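Local coordinates for putative exported protein (Bordetella parapertussis, PDB 3OCJ) that is of unknown function but probably acts as an S-adenosylmethionine-dependent methyltransferase with a Rossmann-like fold, at residues Trp180-Thr184 / Arg212-Ala216; Cys120-Pro126 / Tyr188-Asn194; Gln145-Tyr151 / Gln171-Gln177; Asp203-Thr207 / Gln277-Ala281. All coordinates share one frame; numbering follows the deposited sequence. Where two conformers were deposited one is given.

Interaction 1. Residues Trp180-Thr184 / Arg212-Ala216; sequences WKLDT and RFWQA
Arg212, on helix 203-216, lies along the loop Trp180-Thr184 that leads into strand 188-192 of the Rossmann-like methyltransferase fold. Its CB sits 4.2 Å from Leu182 CB, and CG and CD pass close by Leu182 O. The chain is extended from CG to NE, which carries the guanidinium along the loop to the carbonyl of Trp180. There Trp180 O lies over one face of the group, 3.4 Å from Arg212 NE, at an angle too poor for a hydrogen bond. The tip makes the one direct hydrogen bond of the contact, Arg212 NH1 to Leu182 O (2.8 Å, 156° at the hydrogen). The acceptor is near the guanidinium plane, but the donor stands well above the carbonyl plane. A water accepts from the same NH1 and donates to Lys181 O, adding a bridged second link to the loop. The apolar part of the contact belongs to buried Leu182: with CG anti to the backbone N (chi1 -177°), CD2 reaches the edge of the Phe213 ring, 3.7 Å from CD1, and also approaches Ala216 CB. Thr184 OG1 is hydrogen-bonded to Tyr188 OH, while Thr184 O receives a CA-H...O contact from Ala216 CA at 3.1 Å.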
# COMPACT_ATOMS: atom_id res chain seq x y z
N TRP A 180 -5.71 -12.11 7.35
CA TRP A 180 -4.87 -12.71 8.39
C TRP A 180 -5.24 -14.15 8.74
O TRP A 180 -4.50 -14.83 9.44
CB TRP A 180 -4.89 -11.84 9.66
CG TRP A 180 -4.37 -10.46 9.42
CD1 TRP A 180 -5.11 -9.34 9.15
CD2 TRP A 180 -3.00 -10.04 9.40
NE1 TRP A 180 -4.28 -8.26 8.98
CE2 TRP A 180 -2.98 -8.66 9.12
CE3 TRP A 180 -1.78 -10.71 9.61
CZ2 TRP A 180 -1.79 -7.93 9.04
CZ3 TRP A 180 -0.61 -9.98 9.54
CH2 TRP A 180 -0.62 -8.61 9.25
N LYS A 181 -6.39 -14.61 8.24
CA LYS A 181 -6.85 -15.98 8.52
C LYS A 181 -6.83 -16.84 7.25
O LYS A 181 -7.45 -17.91 7.21
CB LYS A 181 -8.26 -15.97 9.12
CG LYS A 181 -8.40 -15.18 10.42
CD LYS A 181 -9.83 -15.26 10.95
CE LYS A 181 -10.12 -14.21 12.02
NZ LYS A 181 -11.10 -13.16 11.56
N LEU A 182 -6.13 -16.38 6.22
CA LEU A 182 -6.04 -17.12 4.97
C LEU A 182 -5.67 -18.58 5.23
O LEU A 182 -4.71 -18.85 5.95
CB LEU A 182 -4.97 -16.48 4.08
CG LEU A 182 -4.79 -17.09 2.69
CD1 LEU A 182 -6.03 -16.91 1.84
CD2 LEU A 182 -3.57 -16.47 2.01
N ASP A 183 -6.41 -19.52 4.65
CA ASP A 183 -6.11 -20.93 4.91
C ASP A 183 -6.19 -21.81 3.67
O ASP A 183 -6.27 -23.03 3.77
CB ASP A 183 -6.99 -21.47 6.04
CG ASP A 183 -8.46 -21.56 5.67
OD1 ASP A 183 -8.83 -21.15 4.55
OD2 ASP A 183 -9.25 -22.05 6.50
N THR A 184 -6.15 -21.18 2.50
CA THR A 184 -6.08 -21.89 1.22
C THR A 184 -4.87 -22.81 1.19
O THR A 184 -3.78 -22.42 1.61
CB THR A 184 -5.96 -20.90 0.05
OG1 THR A 184 -7.05 -19.96 0.09
CG2 THR A 184 -5.97 -21.63 -1.30
N ARG A 212 1.07 -18.25 5.77
CA ARG A 212 -0.22 -18.53 5.14
C ARG A 212 -0.15 -18.33 3.63
O ARG A 212 -0.71 -19.11 2.87
CB ARG A 212 -1.33 -17.68 5.77
CG ARG A 212 -1.61 -18.13 7.20
CD ARG A 212 -2.59 -17.24 7.92
NE ARG A 212 -2.79 -17.74 9.28
CZ ARG A 212 -3.75 -18.60 9.63
NH1 ARG A 212 -4.61 -19.03 8.73
NH2 ARG A 212 -3.84 -19.01 10.89
N PHE A 213 0.57 -17.30 3.19
CA PHE A 213 0.81 -17.13 1.76
C PHE A 213 1.54 -18.35 1.18
O PHE A 213 1.17 -18.86 0.13
CB PHE A 213 1.64 -15.88 1.49
CG PHE A 213 0.95 -14.57 1.81
CD1 PHE A 213 -0.42 -14.49 1.92
CD2 PHE A 213 1.71 -13.41 1.96
CE1 PHE A 213 -1.03 -13.26 2.21
CE2 PHE A 213 1.11 -12.19 2.23
CZ PHE A 213 -0.26 -12.11 2.36
N TRP A 214 2.58 -18.80 1.85
CA TRP A 214 3.34 -19.96 1.37
C TRP A 214 2.44 -21.19 1.26
O TRP A 214 2.47 -21.91 0.27
CB TRP A 214 4.50 -20.23 2.32
CG TRP A 214 5.48 -21.26 1.85
CD1 TRP A 214 6.68 -21.03 1.23
CD2 TRP A 214 5.36 -22.69 1.97
NE1 TRP A 214 7.31 -22.23 0.97
CE2 TRP A 214 6.52 -23.26 1.41
CE3 TRP A 214 4.38 -23.54 2.51
CZ2 TRP A 214 6.73 -24.64 1.37
CZ3 TRP A 214 4.60 -24.91 2.46
CH2 TRP A 214 5.76 -25.44 1.90
N GLN A 215 1.62 -21.41 2.28
CA GLN A 215 0.73 -22.56 2.29
C GLN A 215 -0.31 -22.48 1.16
O GLN A 215 -0.70 -23.50 0.60
CB GLN A 215 0.10 -22.72 3.68
CG GLN A 215 1.14 -23.15 4.72
CD GLN A 215 0.66 -23.01 6.16
OE1 GLN A 215 -0.38 -22.42 6.43
NE2 GLN A 215 1.43 -23.57 7.09
N ALA A 216 -0.71 -21.26 0.81
CA ALA A 216 -1.70 -21.05 -0.25
C ALA A 216 -1.13 -21.26 -1.65
O ALA A 216 -1.87 -21.50 -2.60
CB ALA A 216 -2.34 -19.67 -0.12
O HOH W 1 -7.56 -19.67 9.60
O HOH W 2 -3.07 -20.48 3.55

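Interaction 2. Residues Cys120-Pro126 / Tyr188-Asn194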
# COMPACT_ATOMS: atom_id res chain seq x y z
N CYS A 120 -2.72 -19.96 -15.46
CA CYS A 120 -2.32 -19.83 -14.07
C CYS A 120 -3.42 -19.20 -13.22
O CYS A 120 -4.29 -18.48 -13.72
CB CYS A 120 -1.00 -19.07 -13.93
SG CYS A 120 -1.09 -17.30 -14.26
N VAL A 121 -3.38 -19.52 -11.94
CA VAL A 121 -4.31 -18.96 -10.98
C VAL A 121 -3.55 -17.92 -10.16
O VAL A 121 -2.55 -18.23 -9.51
CB VAL A 121 -4.89 -20.03 -10.05
CG1 VAL A 121 -5.84 -19.40 -9.05
CG2 VAL A 121 -5.62 -21.10 -10.87
N VAL A 122 -4.00 -16.67 -10.24
CA VAL A 122 -3.31 -15.57 -9.57
C VAL A 122 -4.24 -14.99 -8.51
O VAL A 122 -5.38 -14.62 -8.80
CB VAL A 122 -2.95 -14.45 -10.56
CG1 VAL A 122 -2.10 -13.39 -9.88
CG2 VAL A 122 -2.21 -15.03 -11.76
N ALA A 123 -3.74 -14.88 -7.29
CA ALA A 123 -4.53 -14.31 -6.20
C ALA A 123 -3.95 -12.98 -5.74
O ALA A 123 -2.74 -12.80 -5.76
CB ALA A 123 -4.58 -15.27 -5.03
N SER A 124 -4.80 -12.06 -5.30
CA SER A 124 -4.36 -10.84 -4.66
C SER A 124 -5.01 -10.76 -3.28
O SER A 124 -6.23 -10.92 -3.16
CB SER A 124 -4.73 -9.62 -5.50
OG SER A 124 -4.31 -8.42 -4.86
N VAL A 125 -4.20 -10.50 -2.25
CA VAL A 125 -4.65 -10.55 -0.86
C VAL A 125 -3.88 -9.51 -0.06
O VAL A 125 -2.68 -9.68 0.16
CB VAL A 125 -4.34 -11.94 -0.23
CG1 VAL A 125 -4.94 -12.04 1.19
CG2 VAL A 125 -4.82 -13.10 -1.13
N PRO A 126 -4.53 -8.41 0.37
CA PRO A 126 -5.92 -8.02 0.12
C PRO A 126 -6.04 -7.41 -1.27
O PRO A 126 -5.18 -6.62 -1.67
CB PRO A 126 -6.16 -6.95 1.18
CG PRO A 126 -4.81 -6.29 1.34
CD PRO A 126 -3.79 -7.37 1.11
N TYR A 188 -3.01 -21.42 -5.49
CA TYR A 188 -2.58 -20.35 -6.39
C TYR A 188 -1.18 -20.55 -6.96
O TYR A 188 -0.28 -21.01 -6.25
CB TYR A 188 -2.63 -18.98 -5.69
CG TYR A 188 -3.84 -18.79 -4.80
CD1 TYR A 188 -5.12 -19.00 -5.28
CD2 TYR A 188 -3.68 -18.38 -3.48
CE1 TYR A 188 -6.23 -18.82 -4.46
CE2 TYR A 188 -4.78 -18.20 -2.66
CZ TYR A 188 -6.04 -18.42 -3.16
OH TYR A 188 -7.13 -18.24 -2.33
N ASP A 189 -0.99 -20.16 -8.21
CA ASP A 189 0.34 -20.18 -8.81
C ASP A 189 1.13 -18.93 -8.44
O ASP A 189 2.36 -18.96 -8.33
CB ASP A 189 0.21 -20.27 -10.33
CG ASP A 189 -0.42 -21.56 -10.76
OD1 ASP A 189 0.26 -22.61 -10.64
OD2 ASP A 189 -1.58 -21.54 -11.19
N LEU A 190 0.40 -17.84 -8.27
CA LEU A 190 0.99 -16.53 -8.01
C LEU A 190 0.12 -15.83 -6.98
O LEU A 190 -1.11 -15.89 -7.07
CB LEU A 190 1.00 -15.70 -9.29
CG LEU A 190 2.30 -15.53 -10.07
CD1 LEU A 190 2.00 -14.80 -11.36
CD2 LEU A 190 3.30 -14.75 -9.23
N LEU A 191 0.73 -15.17 -6.01
CA LEU A 191 -0.03 -14.41 -5.01
C LEU A 191 0.65 -13.07 -4.84
O LEU A 191 1.87 -13.00 -4.68
CB LEU A 191 -0.10 -15.17 -3.68
CG LEU A 191 -1.05 -14.58 -2.61
CD1 LEU A 191 -1.59 -15.64 -1.65
CD2 LEU A 191 -0.40 -13.44 -1.83
N THR A 192 -0.13 -12.00 -4.93
CA THR A 192 0.40 -10.67 -4.69
C THR A 192 -0.27 -10.03 -3.46
O THR A 192 -1.47 -10.22 -3.22
CB THR A 192 0.26 -9.80 -5.96
OG1 THR A 192 0.85 -8.52 -5.73
CG2 THR A 192 -1.21 -9.65 -6.34
N SER A 193 0.51 -9.29 -2.69
CA SER A 193 0.04 -8.67 -1.47
C SER A 193 0.71 -7.32 -1.24
O SER A 193 1.94 -7.23 -1.24
CB SER A 193 0.30 -9.57 -0.26
OG SER A 193 -0.20 -8.99 0.94
N ASN A 194 -0.10 -6.29 -1.04
CA ASN A 194 0.41 -4.98 -0.68
C ASN A 194 -0.50 -4.36 0.37
O ASN A 194 -1.72 -4.44 0.25
CB ASN A 194 0.48 -4.08 -1.92
CG ASN A 194 0.97 -2.68 -1.61
OD1 ASN A 194 0.21 -1.70 -1.69
ND2 ASN A 194 2.22 -2.56 -1.24
O HOH W 3 -2.61 -6.80 -2.52
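Strands 121-124 and 190-192 run parallel at the centre of the Rossmann-like sheet, their axes 16° apart and 4.6 Å from each other at closest approach. Val122, Ala123 and Ser124 pair with Leu190, Leu191 and Thr192, and Ala123 is bonded through both N and O. At the start of the ladder Val121 O accepts from both Asp189 N and Leu190 N, where the chain turns a corner. Asp189 also reaches back with its carboxylate: OD2 takes the Val121 N-H through its anti lone pair, 2.8 Å away and almost straight at 172°. Tyr188 lays its ring over Ala123, whose CB stands over the ring centre, 3.5 Å from the centroid, a CH-pi contact; Val121 CG1 meets the ring edge near CD1. On the other face Val122 and Leu190 lie side by side, and Thr192 CG2 packs on Ser124 CB at 3.6 Å. Beyond the strands Ser193 OG, anti to the backbone N (chi1 -178°), donates to Val125 O at 2.7 Å, just before the cis peptide of Pro126. A water then joins Pro126 O to Asn194 N, and Asn194 touches the bound palmitic acid. Side chains thus take over where the ladder stops: a carboxylate satisfies a backbone N-H at one end and a hydroxyl a carbonyl at the other, so polar backbone atoms at both ends of the pairing keep partners.

Interaction 3. Residues Gln145-Tyr151 / Gln171-Gln177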
# COMPACT_ATOMS: atom_id res chain seq x y z
N GLN A 145 -6.93 -17.43 -14.34
CA GLN A 145 -8.00 -17.19 -13.39
C GLN A 145 -7.51 -16.24 -12.33
O GLN A 145 -6.39 -16.39 -11.83
CB GLN A 145 -8.45 -18.49 -12.73
CG GLN A 145 -8.92 -19.54 -13.73
CD GLN A 145 -9.16 -20.88 -13.08
OE1 GLN A 145 -9.33 -20.97 -11.87
NE2 GLN A 145 -9.17 -21.94 -13.89
N LEU A 146 -8.33 -15.25 -12.01
CA LEU A 146 -7.99 -14.26 -10.99
C LEU A 146 -8.81 -14.45 -9.73
O LEU A 146 -10.02 -14.66 -9.79
CB LEU A 146 -8.19 -12.84 -11.51
CG LEU A 146 -7.44 -12.45 -12.79
CD1 LEU A 146 -7.81 -11.03 -13.22
CD2 LEU A 146 -5.94 -12.59 -12.63
N VAL A 147 -8.16 -14.35 -8.58
CA VAL A 147 -8.84 -14.53 -7.30
C VAL A 147 -8.54 -13.32 -6.43
O VAL A 147 -7.39 -12.93 -6.26
CB VAL A 147 -8.38 -15.82 -6.59
CG1 VAL A 147 -9.10 -15.98 -5.25
CG2 VAL A 147 -8.63 -17.03 -7.48
N GLY A 148 -9.58 -12.69 -5.90
CA GLY A 148 -9.38 -11.56 -5.01
C GLY A 148 -9.94 -11.86 -3.64
O GLY A 148 -11.07 -12.31 -3.51
N ILE A 149 -9.15 -11.61 -2.60
CA ILE A 149 -9.61 -11.81 -1.24
C ILE A 149 -9.48 -10.48 -0.51
O ILE A 149 -8.43 -9.84 -0.55
CB ILE A 149 -8.76 -12.89 -0.52
CG1 ILE A 149 -8.82 -14.21 -1.30
CG2 ILE A 149 -9.23 -13.08 0.92
CD1 ILE A 149 -8.12 -15.36 -0.61
N ASP A 150 -10.54 -10.05 0.15
CA ASP A 150 -10.48 -8.81 0.92
C ASP A 150 -11.52 -8.89 2.01
O ASP A 150 -12.55 -9.52 1.83
CB ASP A 150 -10.71 -7.59 0.01
CG ASP A 150 -10.08 -6.32 0.57
OD1 ASP A 150 -10.45 -5.91 1.69
OD2 ASP A 150 -9.24 -5.70 -0.13
N TYR A 151 -11.25 -8.25 3.14
CA TYR A 151 -12.20 -8.27 4.24
C TYR A 151 -13.20 -7.13 4.13
O TYR A 151 -14.25 -7.14 4.78
CB TYR A 151 -11.47 -8.18 5.58
CG TYR A 151 -12.20 -8.80 6.74
CD1 TYR A 151 -13.12 -9.82 6.56
CD2 TYR A 151 -11.94 -8.38 8.04
CE1 TYR A 151 -13.79 -10.39 7.63
CE2 TYR A 151 -12.60 -8.93 9.11
CZ TYR A 151 -13.51 -9.94 8.90
OH TYR A 151 -14.16 -10.49 9.98
N GLN A 171 -13.44 -13.98 -15.37
CA GLN A 171 -12.39 -14.85 -14.85
C GLN A 171 -12.04 -14.52 -13.41
O GLN A 171 -11.04 -15.00 -12.89
CB GLN A 171 -11.13 -14.73 -15.71
CG GLN A 171 -11.31 -15.26 -17.11
CD GLN A 171 -11.63 -16.75 -17.12
OE1 GLN A 171 -12.69 -17.16 -17.58
NE2 GLN A 171 -10.71 -17.55 -16.60
N ILE A 172 -12.86 -13.69 -12.77
CA ILE A 172 -12.59 -13.23 -11.42
C ILE A 172 -13.50 -13.90 -10.40
O ILE A 172 -14.72 -13.98 -10.59
CB ILE A 172 -12.76 -11.70 -11.32
CG1 ILE A 172 -11.81 -11.01 -12.30
CG2 ILE A 172 -12.51 -11.21 -9.89
CD1 ILE A 172 -12.04 -9.52 -12.43
N THR A 173 -12.90 -14.39 -9.32
CA THR A 173 -13.63 -14.92 -8.18
C THR A 173 -13.23 -14.11 -6.96
O THR A 173 -12.04 -13.94 -6.68
CB THR A 173 -13.32 -16.40 -7.93
OG1 THR A 173 -13.61 -17.16 -9.11
CG2 THR A 173 -14.18 -16.94 -6.80
N LEU A 174 -14.21 -13.58 -6.24
CA LEU A 174 -13.95 -12.75 -5.08
C LEU A 174 -14.44 -13.41 -3.80
O LEU A 174 -15.48 -14.07 -3.78
CB LEU A 174 -14.63 -11.39 -5.24
CG LEU A 174 -14.21 -10.56 -6.45
CD1 LEU A 174 -15.06 -9.31 -6.50
CD2 LEU A 174 -12.72 -10.19 -6.41
N HIS A 175 -13.68 -13.22 -2.73
CA HIS A 175 -14.01 -13.79 -1.44
C HIS A 175 -13.85 -12.74 -0.36
O HIS A 175 -12.82 -12.07 -0.28
CB HIS A 175 -13.08 -14.95 -1.11
CG HIS A 175 -13.08 -16.03 -2.14
ND1 HIS A 175 -14.05 -17.01 -2.19
CD2 HIS A 175 -12.22 -16.30 -3.15
CE1 HIS A 175 -13.79 -17.82 -3.20
NE2 HIS A 175 -12.69 -17.41 -3.80
N ARG A 176 -14.88 -12.59 0.47
CA ARG A 176 -14.79 -11.73 1.64
C ARG A 176 -14.24 -12.59 2.76
O ARG A 176 -14.93 -13.48 3.28
CB ARG A 176 -16.17 -11.16 2.01
CG ARG A 176 -16.15 -9.80 2.73
CD ARG A 176 -16.06 -9.93 4.24
NE ARG A 176 -17.05 -9.08 4.91
CZ ARG A 176 -16.81 -8.35 6.00
NH1 ARG A 176 -15.62 -8.35 6.56
NH2 ARG A 176 -17.78 -7.62 6.54
N GLN A 177 -12.99 -12.32 3.14
CA GLN A 177 -12.29 -13.08 4.16
C GLN A 177 -11.28 -12.16 4.83
O GLN A 177 -10.76 -11.24 4.20
CB GLN A 177 -11.51 -14.25 3.54
CG GLN A 177 -12.36 -15.32 2.87
CD GLN A 177 -11.52 -16.44 2.28
OE1 GLN A 177 -12.03 -17.32 1.59
NE2 GLN A 177 -10.22 -16.41 2.55
O HOH W 4 -11.31 -17.07 -10.61
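Leu146 N donates to Gln171 O at 2.9 Å, the first of six backbone hydrogen bonds in the parallel ladder between strands 145-150 and 172-176. Leu146, Gly148 and Asp150 use both N and O: their N-H groups go to Gln171, Thr173 and His175 O, and their carbonyls accept from Thr173, His175 and Gln177 N. The last bond, Gln177 N to Asp150 O at 3.1 Å, differs: the donor lies 56° out of the carbonyl plane. Leu146 O gains a second donor in a water 2.9 Å away, which also bonds Thr173 OG1. The Asp150 carboxylate accepts from Asp152 N (OD1) and Gly128 N (OD2). At the end of the ladder the Arg176 chain, bent at chi2 (-89°), brings NH1 over the Tyr151 ring face, the guanidinium steeply inclined (planes 67° apart); this off-centre cation-pi contact is modelled too close and is doubtful in detail. Val147 CG1 meets the edge of the His175 ring, 3.8 Å from CD2, while Leu174 CD2 folds over Gly148 CA at 3.9 Å. Helix 153-163 makes the crossover of this beta-alpha-beta unit, covering the face of Ile172 and Leu174; strand 172-176 ends the sheet, and strand 121-124 flanks 145-150 on its inner side.

Interaction 4. Residues Asp203-Thr207 / Gln277-Ala281; sequences DARVT and QLEEA
Gln277 reaches from helix 271-280 across to helix 203-216 and fills the close-packed part of their contact. Its chain is extended beyond CG (chi2 172°), bringing the amide alongside the first turn of the other helix, where NE2 donates to Asp203 O at 3.1 Å. The bond is bent, 136° at the hydrogen, and although the carbonyl oxygen lies near the amide plane, the donor is tilted 21° from the carbonyl plane. Asp203 O already accepts the helical bond from Thr207 N, so it is gripped by two donors. Thr207 OG1 presses against the aliphatic part of the glutamine, 3.2 Å from Gln277 CG, and Val206 CG1 approaches NE2 at 3.6 Å. The two helices belong to the alpha-helical layer on one side of the Rossmann-like sheet: helix 203-216 follows strand 188-192, while helix 271-280 precedes the closing strands 286-289 and 298-302. Tyr210, one turn further along helix 203-216, extends the packing onto Gln277, Leu278 and Ala281. Toward solvent the contact thins: in the Glu280 conformer given, one of two, Thr207 CG2 meets only Glu280 CB and CG, the side chains crossing at about a right angle, and OE2 forms a salt bridge with Arg211. Asp203 OD1 pairs with Arg269 and also bonds a glycerol, probably from the crystallisation liquor.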
# COMPACT_ATOMS: atom_id res chain seq x y z
N ASP A 203 6.50 -8.49 14.46
CA ASP A 203 7.23 -9.24 13.43
C ASP A 203 6.70 -10.66 13.26
O ASP A 203 6.56 -11.14 12.13
CB ASP A 203 8.73 -9.30 13.77
CG ASP A 203 9.41 -7.94 13.72
OD1 ASP A 203 8.85 -6.98 13.13
OD2 ASP A 203 10.54 -7.83 14.26
N ALA A 204 6.40 -11.34 14.37
CA ALA A 204 5.92 -12.71 14.28
C ALA A 204 4.56 -12.80 13.59
O ALA A 204 4.31 -13.75 12.86
CB ALA A 204 5.87 -13.37 15.65
N ARG A 205 3.69 -11.81 13.81
CA ARG A 205 2.39 -11.84 13.12
C ARG A 205 2.58 -11.71 11.61
O ARG A 205 1.86 -12.33 10.84
CB ARG A 205 1.45 -10.75 13.65
CG ARG A 205 0.97 -11.02 15.08
CD ARG A 205 0.01 -9.93 15.56
NE ARG A 205 -0.49 -10.22 16.90
CZ ARG A 205 -1.59 -10.93 17.16
NH1 ARG A 205 -2.30 -11.44 16.17
NH2 ARG A 205 -1.96 -11.12 18.42
N VAL A 206 3.56 -10.92 11.19
CA VAL A 206 3.85 -10.79 9.76
C VAL A 206 4.48 -12.07 9.20
O VAL A 206 4.10 -12.52 8.13
CB VAL A 206 4.71 -9.53 9.48
CG1 VAL A 206 5.23 -9.53 8.04
CG2 VAL A 206 3.87 -8.29 9.73
N THR A 207 5.39 -12.69 9.95
CA THR A 207 5.92 -13.98 9.53
C THR A 207 4.79 -15.01 9.34
O THR A 207 4.80 -15.77 8.36
CB THR A 207 6.96 -14.48 10.52
OG1 THR A 207 8.02 -13.52 10.58
CG2 THR A 207 7.52 -15.83 10.09
N GLN A 277 12.02 -13.16 7.67
CA GLN A 277 10.63 -13.58 7.82
C GLN A 277 10.21 -14.51 6.68
O GLN A 277 9.58 -15.54 6.90
CB GLN A 277 9.71 -12.36 7.86
CG GLN A 277 9.94 -11.44 9.05
CD GLN A 277 9.15 -10.17 8.93
OE1 GLN A 277 9.29 -9.43 7.97
NE2 GLN A 277 8.28 -9.92 9.92
N LEU A 278 10.57 -14.14 5.45
CA LEU A 278 10.15 -14.93 4.31
C LEU A 278 10.81 -16.31 4.30
O LEU A 278 10.18 -17.31 3.94
CB LEU A 278 10.42 -14.19 3.00
CG LEU A 278 9.50 -13.00 2.71
CD1 LEU A 278 10.11 -12.14 1.61
CD2 LEU A 278 8.10 -13.47 2.32
N GLU A 279 12.09 -16.36 4.68
CA GLU A 279 12.80 -17.63 4.75
C GLU A 279 12.22 -18.53 5.84
O GLU A 279 12.06 -19.74 5.64
CB GLU A 279 14.31 -17.40 4.92
CG GLU A 279 14.94 -16.87 3.63
CD GLU A 279 16.43 -16.58 3.73
OE1 GLU A 279 16.98 -16.57 4.85
OE2 GLU A 279 17.03 -16.34 2.66
N GLU A 280 11.88 -17.95 6.99
CA GLU A 280 11.24 -18.71 8.06
C GLU A 280 9.92 -19.31 7.56
O GLU A 280 9.58 -20.45 7.89
CB GLU A 280 11.01 -17.84 9.30
CG GLU A 280 10.08 -18.46 10.35
CD GLU A 280 10.56 -19.81 10.86
OE1 GLU A 280 11.78 -20.09 10.82
OE2 GLU A 280 9.70 -20.59 11.32
N ALA A 281 9.18 -18.52 6.78
CA ALA A 281 7.92 -18.98 6.19
C ALA A 281 8.07 -20.03 5.09
O ALA A 281 7.06 -20.60 4.66
CB ALA A 281 7.13 -17.80 5.67

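Overall arrangement
Interactions 2 and 3 build one sheet: strands 121-124 and 145-150 are neighbours, joined by Val122 O to Val147 N at 2.8 Å. Interaction 2 is the buried centre and interaction 3, nested within its chain loop, reaches the exposed edge, where charged and aromatic side chains appear. Interactions 1 and 4 share helix 203-216, one at its end and the other at its start, and rely on single side-chain-to-carbonyl bonds from Arg212 and Gln277 instead of a ladder. Interaction 1 ties this helix to the loop 180-184, and both rest on the sheet: Phe213 of the helix on Leu191, Leu182 of the loop on Ile149. Interaction 4 joins two helices, its centre about 24 Å from that of interaction 3.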